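Local coordinates for protein glycerate 2-kinase (Pyrococcus horikoshii, PDB 1X3L) that catalyses the ATP-dependent phosphorylation of D-glycerate to 2-phosphoglycerate, and also accepts other nucleotides or pyrophosphate as phosphate donor, at residues S145-D148 with L149-T153; H164-N167 with T168-H172; D219-R222 with I223-Y227; Y227-W230 with E231-P234; H240-R243 with G244-G247. All coordinates share one frame; numbering follows the deposited sequence.

Contact 1 (S145-D148 with L149-T153); sequences SLED and LKLTT
Lys-150 runs back along the helix between Leu-146 and Glu-147, its extended chain crossing both at an angle. On one side its CE meets Leu-146 CG at 4.1 Å; on the other its CD lies 3.7 Å from Glu-147 OE1. Glu-147 reaches it because its chain bends at chi2 (52°), which folds the carboxylate over the lysine methylenes. The charges themselves stay beyond salt-bridge range, with Lys-150 NZ 4.1 Å from OE1 of Glu-147. An alanine in place of Lys-150 would probably uncover this flank of Leu-146 and leave the Glu-147 carboxylate without its nearby positive charge. On the buried side, Leu-146 CD1 touches Leu-149 CD2, and Leu-146 packs further on Ile-106 of helix 103-118. One turn on, the carbonyl O of Asp-148 is gripped twice by Thr-152, whose N and OG1 arrive from opposite faces of the carbonyl plane, OG1 at 2.8 Å. The Asp-148 carboxylate turns back to the helix start, where OD2 accepts from Ser-145 N at 2.9 Å on its anti side. In return, Ser-145 OG accepts from Asp-148 N at 3.0 Å. This reciprocal pair, with Ser-145 as N-cap, is the capping box that opens helix 146-158.

Contact 2 (H164-N167 with T168-H172); sequences HEIN and TVRKH
Arg-170 lays its CD and NE across the CG2 branch of Ile-166, with NE 3.7 Å from that methyl. This is side-chain packing over one turn of the short alpha-helix 163-171, which sits between helices 146-158 and 217-226. A bend at chi3 (-56°) swings the guanidinium round beside Asn-167, and the two side chains then run the same way. NH2 of Arg-170 donates to Asn-167 OD1 at 3.0 Å, but from well above the amide's carbonyl plane, and the two flat groups are turned 72° apart. The same NH2 also bonds Ser-207 OG.

On another side, Thr-168 doubles the helical bond to His-164 O: its N and its OG1, the latter at 3.0 Å, come from opposite faces of that carbonyl. The flank of Thr-168 and Val-169 faces helix 217-226, and there is a hydrogen bond between Glu-165 OE1 and the OH of Tyr-227, the residue just after that helix. Where helix 163-171 ends, the buried His-172 ring turns an edge back to the last turn; its NE2 is bound to Glu-251 OE2, while ND1 donates in the ring plane to Thr-168 O at 2.7 Å, with an N-H...O angle of 164°.

Contact 3 (D219-R222 with I223-Y227); sequences DAKR and ILELY. With EDO (1,2-ethanediol), chain F.
Lys-221 and Glu-225 meet one turn apart, their side chains crossing at a slant so that the carboxylate rests against the lysine's methylenes. OE1 of Glu-225 is 3.7 Å from Lys-221 CG, whereas the charged ends do not pair: Lys-221 NZ is 4.8 Å from OE2 of Glu-225. The lysine leads off with CG opposite its backbone N (chi1 -173°) and stays extended from there, which carries the amine past the glutamate. NZ then donates to O1 of a bound 1,2-ethanediol at 2.9 Å, a molecule probably left from the crystallisation liquor, and makes a salt bridge to Glu-242 of helix 235-246.

Beneath this lies the regular alpha-helical bonding of helix 217-226. Glu-225 N donates to Lys-221 O at 2.9 Å, and Leu-226 N to Arg-222 O at 2.7 Å. Ile-223 folds its CG1 branch back over the preceding turn, with CG1 3.1 Å from Asp-219 O. The CD1 at the end of that branch lies by Thr-168 and by Glu-165 O of helix 163-171, while CG2 meets Val-169 CG2. Leu-224 faces the other neighbour, lying on Ile-241 of helix 235-246.

The first turn has its own charge pairing. Arg-222, extended from CG to NE, brings NH1 to Asp-219 OD1 in a salt bridge of 3.1 Å, and its NH2 is paired with Glu-218. Asp-219 is held in turn through OD2, which accepts from the backbone N of Thr-216 just ahead of the helix.

Contact 4 (Y227-W230 with E231-P234); sequences YDIW and EKVP. With EDO (1,2-ethanediol), chain F.
The Trp-230 indole meets the Glu-231 carboxylate obliquely, their planes 70° apart, with CD1 of the ring 3.8 Å from Glu-231 OE1. Over one face, toward its rim, lie Lys-221 CE and Glu-225 CG of helix 217-226; Leu-224 CD1 sits near the ring plane at the CE3 edge. At another edge, in the plane, is O2 of a 1,2-ethanediol, 3.5 Å from Trp-230 NE1. This diol, probably from the crystallisation liquor, lies close to both groups and is bonded weakly to Glu-231 OE1. CH2 of the ring meets Ile-241 of helix 235-246. A serine replacing Trp-230 would probably open a gap between these two helices and leave Leu-224 and Ile-241 without their aromatic neighbour.

Asp-228 is the C-prime residue of a Schellman motif that ends helix 217-226. A bend at chi4 (65°) turns Lys-232 NZ inward to donate to Asp-228 O at 2.8 Å, almost straight down the C=O; the Asp-228 carboxylate is too far for a salt bridge. Ile-229 O accepts from Val-233 N at 2.9 Å and more weakly from Lys-232 N. Arg-238 NH1 bonds Trp-230 O and Val-233 O, consistent with main-chain carbonyls taking a large share in holding the loop.

Contact 5 (H240-R243 with G244-G247); sequences HIER and GLRG
A bend at chi3 (-79°) folds the Arg-246 side chain back over the preceding turn, where its guanidinium meets Glu-242 and Arg-243. In Glu-242 a bend at chi2 (-61°) brings the carboxylate against Leu-245 CD1. NH1 of Arg-246 comes to 3.7 Å from Glu-242 CB, and one face of the guanidinium looks onto Glu-242 O, 3.7 Å from the plane and offset toward the rim. The charges are near without pairing, Glu-242 OE1 lying 4.0 Å from Arg-246 NH1, with carboxylate and guanidinium planes 38° apart. Both have firmer partners: Lys-221 for Glu-242, and Glu-248 for Arg-246, whose NE is in a salt bridge with it. Arg-243 NE pairs with the other oxygen of Glu-248, which would offset having two arginines so close, with NH2 of Arg-246 3.9 Å from Arg-243 CG.

Leu-245 slants across Glu-242 on its other flank, its CD1 3.8 Å from Glu-242 OE2. The backbone carries ordinary helical bonds, among them Leu-245 N to Ile-241 O at 2.9 Å. At Gly-247 the helix closes in a Schellman motif: phi turns positive and Gly-247 N bonds Gly-244 O at 3.0 Å. With these backbone angles a side chain would collide with the carbonyl O of Arg-246, a constraint that glycine escapes.

This is the C-terminal end of helix 235-246. Ile-241 and Leu-245 face helix 217-226, Leu-245 packing on Lys-221, while His-240 turns to the segment ahead of helix 146-158, where ND1 bonds Glu-142.

All five contacts are local, and together they cover a cluster of helices toward one end of the chain. Contact 2 lies nearest the chain centre (about 20 Å, centre to centre, against 34 Å for contact 5) and touches each of the others. All are partly buried: contacts 1 to 3 have three buried residues each, contacts 4 and 5 two. Pro-234 of contact 4 rests on Asp-148 and Thr-152 of contact 1; contacts 1 and 5 do not touch. Threonine hydroxyls and a buried histidine grip carbonyls in contacts 1 and 2, whereas charged groups dominate the outer faces of contacts 3 and 5. Contact 4, the loop joining helices 217-226 and 235-246, depends on backbone carbonyls and an indole rather than on charge pairs.

Contact 1 (S145-D148 with L149-T153)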
loop_
_atom_site.group_PDB
_atom_site.type_symbol
_atom_site.label_atom_id
_atom_site.label_comp_id
_atom_site.label_asym_id
_atom_site.label_seq_id
_atom_site.Cartn_x
_atom_site.Cartn_y
_atom_site.Cartn_z
ATOM N N SER A 145 4.080 24.662 -15.642
ATOM C CA SER A 145 3.240 23.814 -16.476
ATOM C C SER A 145 3.504 22.344 -16.181
ATOM O O SER A 145 4.544 21.981 -15.625
ATOM C CB SER A 145 3.520 24.083 -17.954
ATOM O OG SER A 145 4.814 23.626 -18.308
ATOM N N LEU A 146 2.557 21.496 -16.560
ATOM C CA LEU A 146 2.707 20.069 -16.349
ATOM C C LEU A 146 3.986 19.611 -17.033
ATOM O O LEU A 146 4.664 18.697 -16.564
ATOM C CB LEU A 146 1.505 19.321 -16.931
ATOM C CG LEU A 146 1.569 17.792 -16.920
ATOM C CD1 LEU A 146 1.937 17.282 -15.535
ATOM C CD2 LEU A 146 0.228 17.244 -17.355
ATOM N N GLU A 147 4.321 20.262 -18.141
ATOM C CA GLU A 147 5.524 19.906 -18.876
ATOM C C GLU A 147 6.771 20.349 -18.117
ATOM O O GLU A 147 7.819 19.707 -18.209
ATOM C CB GLU A 147 5.500 20.528 -20.271
ATOM C CG GLU A 147 6.479 19.881 -21.239
ATOM C CD GLU A 147 6.325 18.366 -21.294
ATOM O OE1 GLU A 147 5.191 17.885 -21.517
ATOM O OE2 GLU A 147 7.340 17.656 -21.119
ATOM N N ASP A 148 6.663 21.446 -17.369
ATOM C CA ASP A 148 7.798 21.923 -16.585
ATOM C C ASP A 148 8.049 20.905 -15.481
ATOM O O ASP A 148 9.193 20.615 -15.133
ATOM C CB ASP A 148 7.513 23.289 -15.952
ATOM C CG ASP A 148 7.498 24.415 -16.967
ATOM O OD1 ASP A 148 8.381 24.437 -17.852
ATOM O OD2 ASP A 148 6.610 25.290 -16.867
ATOM N N LEU A 149 6.963 20.372 -14.931
ATOM C CA LEU A 149 7.051 19.377 -13.871
ATOM C C LEU A 149 7.773 18.138 -14.385
ATOM O O LEU A 149 8.704 17.644 -13.749
ATOM C CB LEU A 149 5.650 19.001 -13.381
ATOM C CG LEU A 149 5.540 17.798 -12.437
ATOM C CD1 LEU A 149 6.447 17.982 -11.226
ATOM C CD2 LEU A 149 4.091 17.639 -12.007
ATOM N N LYS A 150 7.349 17.650 -15.548
ATOM C CA LYS A 150 7.961 16.468 -16.146
ATOM C C LYS A 150 9.462 16.647 -16.340
ATOM O O LYS A 150 10.250 15.786 -15.959
ATOM C CB LYS A 150 7.310 16.146 -17.493
ATOM C CG LYS A 150 5.840 15.754 -17.416
ATOM C CD LYS A 150 5.323 15.352 -18.794
ATOM C CE LYS A 150 3.857 14.978 -18.759
ATOM N NZ LYS A 150 3.371 14.538 -20.098
ATOM N N LEU A 151 9.859 17.768 -16.933
ATOM C CA LEU A 151 11.274 18.026 -17.162
ATOM C C LEU A 151 12.055 18.050 -15.850
ATOM O O LEU A 151 13.174 17.539 -15.772
ATOM C CB LEU A 151 11.461 19.357 -17.895
ATOM C CG LEU A 151 10.796 19.473 -19.271
ATOM C CD1 LEU A 151 11.128 20.829 -19.882
ATOM C CD2 LEU A 151 11.279 18.348 -20.178
ATOM N N THR A 152 11.462 18.645 -14.821
ATOM C CA THR A 152 12.118 18.727 -13.523
ATOM C C THR A 152 12.289 17.330 -12.936
ATOM O O THR A 152 13.388 16.940 -12.547
ATOM C CB THR A 152 11.307 19.596 -12.538
ATOM O OG1 THR A 152 11.126 20.908 -13.089
ATOM C CG2 THR A 152 12.040 19.714 -11.208
ATOM N N THR A 153 11.195 16.577 -12.878
ATOM C CA THR A 153 11.240 15.222 -12.340
ATOM C C THR A 153 12.230 14.357 -13.118
ATOM O O THR A 153 12.879 13.481 -12.544
ATOM C CB THR A 153 9.849 14.551 -12.377
ATOM O OG1 THR A 153 9.291 14.676 -13.688
ATOM C CG2 THR A 153 8.911 15.200 -11.375
#

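Contact 2 (H164-N167 with T168-H172)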
loop_
_atom_site.group_PDB
_atom_site.type_symbol
_atom_site.label_atom_id
_atom_site.label_comp_id
_atom_site.label_asym_id
_atom_site.label_seq_id
_atom_site.Cartn_x
_atom_site.Cartn_y
_atom_site.Cartn_z
ATOM N N HIS A 164 13.489 10.570 -1.544
ATOM C CA HIS A 164 12.914 11.549 -0.630
ATOM C C HIS A 164 13.317 12.973 -1.016
ATOM O O HIS A 164 12.613 13.933 -0.697
ATOM C CB HIS A 164 13.329 11.246 0.815
ATOM C CG HIS A 164 14.775 11.498 1.102
ATOM N ND1 HIS A 164 15.293 12.766 1.261
ATOM C CD2 HIS A 164 15.812 10.643 1.273
ATOM C CE1 HIS A 164 16.586 12.681 1.520
ATOM N NE2 HIS A 164 16.926 11.405 1.534
ATOM N N GLU A 165 14.449 13.102 -1.706
ATOM C CA GLU A 165 14.931 14.408 -2.148
ATOM C C GLU A 165 14.097 14.860 -3.338
ATOM O O GLU A 165 13.923 16.054 -3.569
ATOM C CB GLU A 165 16.407 14.336 -2.555
ATOM C CG GLU A 165 17.349 13.950 -1.429
ATOM C CD GLU A 165 18.802 13.912 -1.864
ATOM O OE1 GLU A 165 19.119 13.183 -2.825
ATOM O OE2 GLU A 165 19.631 14.610 -1.244
ATOM N N ILE A 166 13.592 13.889 -4.091
ATOM C CA ILE A 166 12.765 14.162 -5.257
ATOM C C ILE A 166 11.378 14.568 -4.786
ATOM O O ILE A 166 10.722 15.406 -5.405
ATOM C CB ILE A 166 12.660 12.914 -6.166
ATOM C CG1 ILE A 166 14.021 12.637 -6.811
ATOM C CG2 ILE A 166 11.584 13.115 -7.226
ATOM C CD1 ILE A 166 14.055 11.401 -7.689
ATOM N N ASN A 167 10.942 13.964 -3.683
ATOM C CA ASN A 167 9.643 14.262 -3.093
ATOM C C ASN A 167 9.678 15.672 -2.515
ATOM O O ASN A 167 8.682 16.388 -2.537
ATOM C CB ASN A 167 9.324 13.272 -1.972
ATOM C CG ASN A 167 9.163 11.852 -2.473
ATOM O OD1 ASN A 167 9.289 11.588 -3.670
ATOM N ND2 ASN A 167 8.887 10.926 -1.560
ATOM N N THR A 168 10.833 16.058 -1.987
ATOM C CA THR A 168 11.003 17.385 -1.407
ATOM C C THR A 168 10.831 18.452 -2.479
ATOM O O THR A 168 10.131 19.447 -2.275
ATOM C CB THR A 168 12.393 17.539 -0.776
ATOM O OG1 THR A 168 12.482 16.692 0.375
ATOM C CG2 THR A 168 12.642 18.986 -0.368
ATOM N N VAL A 169 11.474 18.239 -3.621
ATOM C CA VAL A 169 11.376 19.183 -4.717
ATOM C C VAL A 169 9.956 19.193 -5.271
ATOM O O VAL A 169 9.367 20.256 -5.428
ATOM C CB VAL A 169 12.372 18.842 -5.850
ATOM C CG1 VAL A 169 12.182 19.798 -7.017
ATOM C CG2 VAL A 169 13.800 18.939 -5.333
ATOM N N ARG A 170 9.399 18.012 -5.543
ATOM C CA ARG A 170 8.045 17.924 -6.091
ATOM C C ARG A 170 6.990 18.523 -5.161
ATOM O O ARG A 170 6.055 19.189 -5.618
ATOM C CB ARG A 170 7.679 16.469 -6.424
ATOM C CG ARG A 170 8.503 15.857 -7.563
ATOM C CD ARG A 170 7.973 14.485 -8.018
ATOM N NE ARG A 170 7.889 13.522 -6.920
ATOM C CZ ARG A 170 6.822 13.357 -6.143
ATOM N NH1 ARG A 170 5.729 14.084 -6.340
ATOM N NH2 ARG A 170 6.851 12.475 -5.153
ATOM N N LYS A 171 7.136 18.292 -3.859
ATOM C CA LYS A 171 6.184 18.839 -2.899
ATOM C C LYS A 171 6.195 20.369 -2.908
ATOM O O LYS A 171 5.176 21.002 -2.619
ATOM C CB LYS A 171 6.484 18.332 -1.484
ATOM C CG LYS A 171 6.130 16.862 -1.264
ATOM C CD LYS A 171 6.390 16.417 0.173
ATOM C CE LYS A 171 5.959 14.966 0.364
ATOM N NZ LYS A 171 5.966 14.549 1.792
ATOM N N HIS A 172 7.338 20.961 -3.247
ATOM C CA HIS A 172 7.445 22.418 -3.268
ATOM C C HIS A 172 7.101 23.109 -4.587
ATOM O O HIS A 172 7.359 24.300 -4.746
ATOM C CB HIS A 172 8.833 22.857 -2.792
ATOM C CG HIS A 172 9.030 22.702 -1.315
ATOM N ND1 HIS A 172 9.333 21.492 -0.726
ATOM C CD2 HIS A 172 8.882 23.586 -0.299
ATOM C CE1 HIS A 172 9.360 21.637 0.587
ATOM N NE2 HIS A 172 9.088 22.897 0.872
#

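Contact 3 (D219-R222 with I223-Y227)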
loop_
_atom_site.group_PDB
_atom_site.type_symbol
_atom_site.label_atom_id
_atom_site.label_comp_id
_atom_site.label_asym_id
_atom_site.label_seq_id
_atom_site.Cartn_x
_atom_site.Cartn_y
_atom_site.Cartn_z
ATOM N N ASP A 219 15.604 23.528 1.279
ATOM C CA ASP A 219 16.017 22.142 1.072
ATOM C C ASP A 219 15.890 21.799 -0.409
ATOM O O ASP A 219 16.755 21.135 -0.979
ATOM C CB ASP A 219 15.152 21.170 1.890
ATOM C CG ASP A 219 15.408 21.263 3.379
ATOM O OD1 ASP A 219 16.553 21.571 3.773
ATOM O OD2 ASP A 219 14.469 21.010 4.164
ATOM N N ALA A 220 14.806 22.255 -1.029
ATOM C CA ALA A 220 14.574 21.993 -2.445
ATOM C C ALA A 220 15.663 22.614 -3.324
ATOM O O ALA A 220 16.129 21.988 -4.276
ATOM C CB ALA A 220 13.210 22.520 -2.852
ATOM N N LYS A 221 16.068 23.840 -3.006
ATOM C CA LYS A 221 17.105 24.508 -3.784
ATOM C C LYS A 221 18.443 23.791 -3.607
ATOM O O LYS A 221 19.149 23.527 -4.583
ATOM C CB LYS A 221 17.240 25.973 -3.362
ATOM C CG LYS A 221 18.194 26.778 -4.246
ATOM C CD LYS A 221 18.220 28.252 -3.866
ATOM C CE LYS A 221 19.159 29.042 -4.769
ATOM N NZ LYS A 221 19.244 30.474 -4.371
ATOM N N ARG A 222 18.789 23.483 -2.360
ATOM C CA ARG A 222 20.037 22.781 -2.060
ATOM C C ARG A 222 20.131 21.517 -2.900
ATOM O O ARG A 222 21.173 21.217 -3.483
ATOM C CB ARG A 222 20.088 22.391 -0.583
ATOM C CG ARG A 222 20.242 23.551 0.378
ATOM C CD ARG A 222 19.928 23.105 1.800
ATOM N NE ARG A 222 20.230 24.134 2.792
ATOM C CZ ARG A 222 19.852 24.071 4.065
ATOM N NH1 ARG A 222 19.151 23.031 4.498
ATOM N NH2 ARG A 222 20.185 25.039 4.908
ATOM N N ILE A 223 19.026 20.780 -2.952
ATOM C CA ILE A 223 18.948 19.535 -3.704
ATOM C C ILE A 223 19.183 19.729 -5.197
ATOM O O ILE A 223 19.969 18.999 -5.804
ATOM C CB ILE A 223 17.573 18.855 -3.493
ATOM C CG1 ILE A 223 17.487 18.295 -2.069
ATOM C CG2 ILE A 223 17.361 17.759 -4.527
ATOM C CD1 ILE A 223 16.128 17.735 -1.703
ATOM N N LEU A 224 18.501 20.702 -5.794
ATOM C CA LEU A 224 18.663 20.957 -7.220
ATOM C C LEU A 224 20.095 21.359 -7.544
ATOM O O LEU A 224 20.634 20.979 -8.581
ATOM C CB LEU A 224 17.693 22.050 -7.684
ATOM C CG LEU A 224 16.215 21.649 -7.709
ATOM C CD1 LEU A 224 15.374 22.814 -8.203
ATOM C CD2 LEU A 224 16.028 20.443 -8.615
ATOM N N GLU A 225 20.712 22.124 -6.649
ATOM C CA GLU A 225 22.086 22.563 -6.847
ATOM C C GLU A 225 23.051 21.399 -6.633
ATOM O O GLU A 225 23.978 21.195 -7.419
ATOM C CB GLU A 225 22.425 23.703 -5.878
ATOM C CG GLU A 225 21.680 25.002 -6.163
ATOM C CD GLU A 225 22.039 26.111 -5.188
ATOM O OE1 GLU A 225 21.813 25.933 -3.971
ATOM O OE2 GLU A 225 22.549 27.160 -5.638
ATOM N N LEU A 226 22.823 20.636 -5.568
ATOM C CA LEU A 226 23.666 19.493 -5.243
ATOM C C LEU A 226 23.829 18.546 -6.428
ATOM O O LEU A 226 24.875 17.919 -6.592
ATOM C CB LEU A 226 23.076 18.720 -4.062
ATOM C CG LEU A 226 23.851 17.465 -3.654
ATOM C CD1 LEU A 226 25.241 17.861 -3.174
ATOM C CD2 LEU A 226 23.097 16.719 -2.564
ATOM N N TYR A 227 22.791 18.445 -7.250
ATOM C CA TYR A 227 22.826 17.570 -8.414
ATOM C C TYR A 227 23.016 18.351 -9.707
ATOM O O TYR A 227 22.705 17.864 -10.794
ATOM C CB TYR A 227 21.542 16.743 -8.466
ATOM C CG TYR A 227 21.454 15.721 -7.353
ATOM C CD1 TYR A 227 20.231 15.400 -6.766
ATOM C CD2 TYR A 227 22.598 15.068 -6.890
ATOM C CE1 TYR A 227 20.151 14.455 -5.743
ATOM C CE2 TYR A 227 22.527 14.121 -5.871
ATOM C CZ TYR A 227 21.303 13.821 -5.304
ATOM O OH TYR A 227 21.229 12.886 -4.301
HETATM C C1 EDO F . 21.829 30.734 -7.459
HETATM O O1 EDO F . 21.567 30.843 -6.054
HETATM C C2 EDO F . 20.758 31.484 -8.251
HETATM O O2 EDO F . 21.022 31.383 -9.654
#

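Contact 4 (Y227-W230 with E231-P234)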
loop_
_atom_site.group_PDB
_atom_site.type_symbol
_atom_site.label_atom_id
_atom_site.label_comp_id
_atom_site.label_asym_id
_atom_site.label_seq_id
_atom_site.Cartn_x
_atom_site.Cartn_y
_atom_site.Cartn_z
ATOM N N TYR A 227 22.791 18.445 -7.250
ATOM C CA TYR A 227 22.826 17.570 -8.414
ATOM C C TYR A 227 23.016 18.351 -9.707
ATOM O O TYR A 227 22.705 17.864 -10.794
ATOM C CB TYR A 227 21.542 16.743 -8.466
ATOM C CG TYR A 227 21.454 15.721 -7.353
ATOM C CD1 TYR A 227 20.231 15.400 -6.766
ATOM C CD2 TYR A 227 22.598 15.068 -6.890
ATOM C CE1 TYR A 227 20.151 14.455 -5.743
ATOM C CE2 TYR A 227 22.527 14.121 -5.871
ATOM C CZ TYR A 227 21.303 13.821 -5.304
ATOM O OH TYR A 227 21.229 12.886 -4.301
ATOM N N ASP A 228 23.539 19.565 -9.571
ATOM C CA ASP A 228 23.801 20.451 -10.702
ATOM C C ASP A 228 22.703 20.509 -11.759
ATOM O O ASP A 228 22.987 20.459 -12.957
ATOM C CB ASP A 228 25.127 20.072 -11.364
ATOM C CG ASP A 228 26.325 20.383 -10.485
ATOM O OD1 ASP A 228 26.526 21.572 -10.149
ATOM O OD2 ASP A 228 27.063 19.441 -10.126
ATOM N N ILE A 229 21.454 20.615 -11.319
ATOM C CA ILE A 229 20.335 20.712 -12.249
ATOM C C ILE A 229 19.536 21.976 -11.960
ATOM O O ILE A 229 18.528 22.248 -12.611
ATOM C CB ILE A 229 19.393 19.491 -12.152
ATOM C CG1 ILE A 229 18.952 19.282 -10.705
ATOM C CG2 ILE A 229 20.088 18.252 -12.702
ATOM C CD1 ILE A 229 17.956 18.157 -10.537
ATOM N N TRP A 230 20.002 22.748 -10.981
ATOM C CA TRP A 230 19.345 23.991 -10.593
ATOM C C TRP A 230 19.206 24.929 -11.787
ATOM O O TRP A 230 18.180 25.590 -11.952
ATOM C CB TRP A 230 20.141 24.678 -9.476
ATOM C CG TRP A 230 19.656 26.061 -9.129
ATOM C CD1 TRP A 230 20.315 27.238 -9.345
ATOM C CD2 TRP A 230 18.407 26.409 -8.517
ATOM N NE1 TRP A 230 19.556 28.297 -8.908
ATOM C CE2 TRP A 230 18.379 27.816 -8.394
ATOM C CE3 TRP A 230 17.307 25.668 -8.060
ATOM C CZ2 TRP A 230 17.293 28.501 -7.833
ATOM C CZ3 TRP A 230 16.227 26.350 -7.502
ATOM C CH2 TRP A 230 16.230 27.753 -7.395
ATOM N N GLU A 231 20.240 24.981 -12.620
ATOM C CA GLU A 231 20.223 25.838 -13.799
ATOM C C GLU A 231 19.590 25.113 -14.983
ATOM O O GLU A 231 19.211 25.738 -15.974
ATOM C CB GLU A 231 21.647 26.271 -14.166
ATOM C CG GLU A 231 22.356 27.101 -13.103
ATOM C CD GLU A 231 21.727 28.471 -12.900
ATOM O OE1 GLU A 231 22.188 29.210 -12.001
ATOM O OE2 GLU A 231 20.778 28.812 -13.636
ATOM N N LYS A 232 19.471 23.795 -14.874
ATOM C CA LYS A 232 18.895 22.998 -15.949
ATOM C C LYS A 232 17.371 22.939 -15.920
ATOM O O LYS A 232 16.735 22.759 -16.958
ATOM C CB LYS A 232 19.471 21.580 -15.921
ATOM C CG LYS A 232 20.968 21.505 -16.210
ATOM C CD LYS A 232 21.442 20.055 -16.269
ATOM C CE LYS A 232 22.913 19.947 -16.654
ATOM N NZ LYS A 232 23.822 20.535 -15.629
ATOM N N VAL A 233 16.782 23.088 -14.737
ATOM C CA VAL A 233 15.326 23.052 -14.617
ATOM C C VAL A 233 14.739 24.308 -15.248
ATOM O O VAL A 233 15.414 25.331 -15.346
ATOM C CB VAL A 233 14.881 22.997 -13.140
ATOM C CG1 VAL A 233 15.451 21.759 -12.475
ATOM C CG2 VAL A 233 15.329 24.256 -12.411
ATOM N N PRO A 234 13.472 24.251 -15.688
ATOM C CA PRO A 234 12.861 25.433 -16.300
ATOM C C PRO A 234 12.921 26.658 -15.388
ATOM O O PRO A 234 13.005 26.537 -14.163
ATOM C CB PRO A 234 11.430 24.977 -16.587
ATOM C CG PRO A 234 11.192 23.917 -15.556
ATOM C CD PRO A 234 12.491 23.160 -15.565
HETATM C C1 EDO F . 21.829 30.734 -7.459
HETATM O O1 EDO F . 21.567 30.843 -6.054
HETATM C C2 EDO F . 20.758 31.484 -8.251
HETATM O O2 EDO F . 21.022 31.383 -9.654
#

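Contact 5 (H240-R243 with G244-G247)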
loop_
_atom_site.group_PDB
_atom_site.type_symbol
_atom_site.label_atom_id
_atom_site.label_comp_id
_atom_site.label_asym_id
_atom_site.label_seq_id
_atom_site.Cartn_x
_atom_site.Cartn_y
_atom_site.Cartn_z
ATOM N N HIS A 240 9.590 30.014 -8.899
ATOM C CA HIS A 240 8.655 29.695 -7.831
ATOM C C HIS A 240 9.390 29.421 -6.530
ATOM O O HIS A 240 8.935 29.815 -5.458
ATOM C CB HIS A 240 7.802 28.478 -8.172
ATOM C CG HIS A 240 6.907 28.064 -7.048
ATOM N ND1 HIS A 240 5.850 28.838 -6.621
ATOM C CD2 HIS A 240 6.956 26.999 -6.213
ATOM C CE1 HIS A 240 5.288 28.270 -5.569
ATOM N NE2 HIS A 240 5.941 27.153 -5.301
ATOM N N ILE A 241 10.525 28.739 -6.630
ATOM C CA ILE A 241 11.309 28.416 -5.449
ATOM C C ILE A 241 11.955 29.663 -4.849
ATOM O O ILE A 241 12.008 29.802 -3.629
ATOM C CB ILE A 241 12.376 27.339 -5.776
ATOM C CG1 ILE A 241 11.671 25.994 -5.999
ATOM C CG2 ILE A 241 13.399 27.239 -4.644
ATOM C CD1 ILE A 241 12.575 24.873 -6.469
ATOM N N GLU A 242 12.440 30.567 -5.699
ATOM C CA GLU A 242 13.040 31.807 -5.213
ATOM C C GLU A 242 11.958 32.614 -4.496
ATOM O O GLU A 242 12.216 33.244 -3.465
ATOM C CB GLU A 242 13.612 32.627 -6.373
ATOM C CG GLU A 242 14.926 32.091 -6.935
ATOM C CD GLU A 242 16.033 32.076 -5.897
ATOM O OE1 GLU A 242 16.183 33.084 -5.175
ATOM O OE2 GLU A 242 16.759 31.067 -5.805
ATOM N N ARG A 243 10.747 32.597 -5.043
ATOM C CA ARG A 243 9.637 33.313 -4.428
ATOM C C ARG A 243 9.367 32.706 -3.052
ATOM O O ARG A 243 9.069 33.421 -2.098
ATOM C CB ARG A 243 8.375 33.212 -5.286
ATOM C CG ARG A 243 8.446 33.941 -6.623
ATOM C CD ARG A 243 7.053 34.081 -7.213
ATOM N NE ARG A 243 6.218 34.931 -6.367
ATOM C CZ ARG A 243 4.888 34.941 -6.383
ATOM N NH1 ARG A 243 4.222 34.140 -7.205
ATOM N NH2 ARG A 243 4.223 35.746 -5.565
ATOM N N GLY A 244 9.473 31.381 -2.961
ATOM C CA GLY A 244 9.257 30.706 -1.692
ATOM C C GLY A 244 10.326 31.107 -0.691
ATOM O O GLY A 244 10.052 31.286 0.495
ATOM N N LEU A 245 11.555 31.251 -1.172
ATOM C CA LEU A 245 12.653 31.653 -0.307
ATOM C C LEU A 245 12.432 33.074 0.205
ATOM O O LEU A 245 12.834 33.411 1.316
ATOM C CB LEU A 245 13.977 31.579 -1.062
ATOM C CG LEU A 245 14.469 30.178 -1.419
ATOM C CD1 LEU A 245 15.767 30.295 -2.202
ATOM C CD2 LEU A 245 14.683 29.362 -0.140
ATOM N N ARG A 246 11.790 33.906 -0.610
ATOM C CA ARG A 246 11.522 35.281 -0.210
ATOM C C ARG A 246 10.283 35.355 0.678
ATOM O O ARG A 246 9.987 36.400 1.258
ATOM C CB ARG A 246 11.334 36.172 -1.443
ATOM C CG ARG A 246 12.616 36.469 -2.209
ATOM C CD ARG A 246 12.407 37.616 -3.198
ATOM N NE ARG A 246 11.732 37.203 -4.426
ATOM C CZ ARG A 246 12.322 36.535 -5.414
ATOM N NH1 ARG A 246 13.605 36.201 -5.324
ATOM N NH2 ARG A 246 11.636 36.206 -6.498
ATOM N N GLY A 247 9.556 34.244 0.779
ATOM C CA GLY A 247 8.363 34.224 1.606
ATOM C C GLY A 247 7.132 34.759 0.896
ATOM O O GLY A 247 6.136 35.093 1.535
#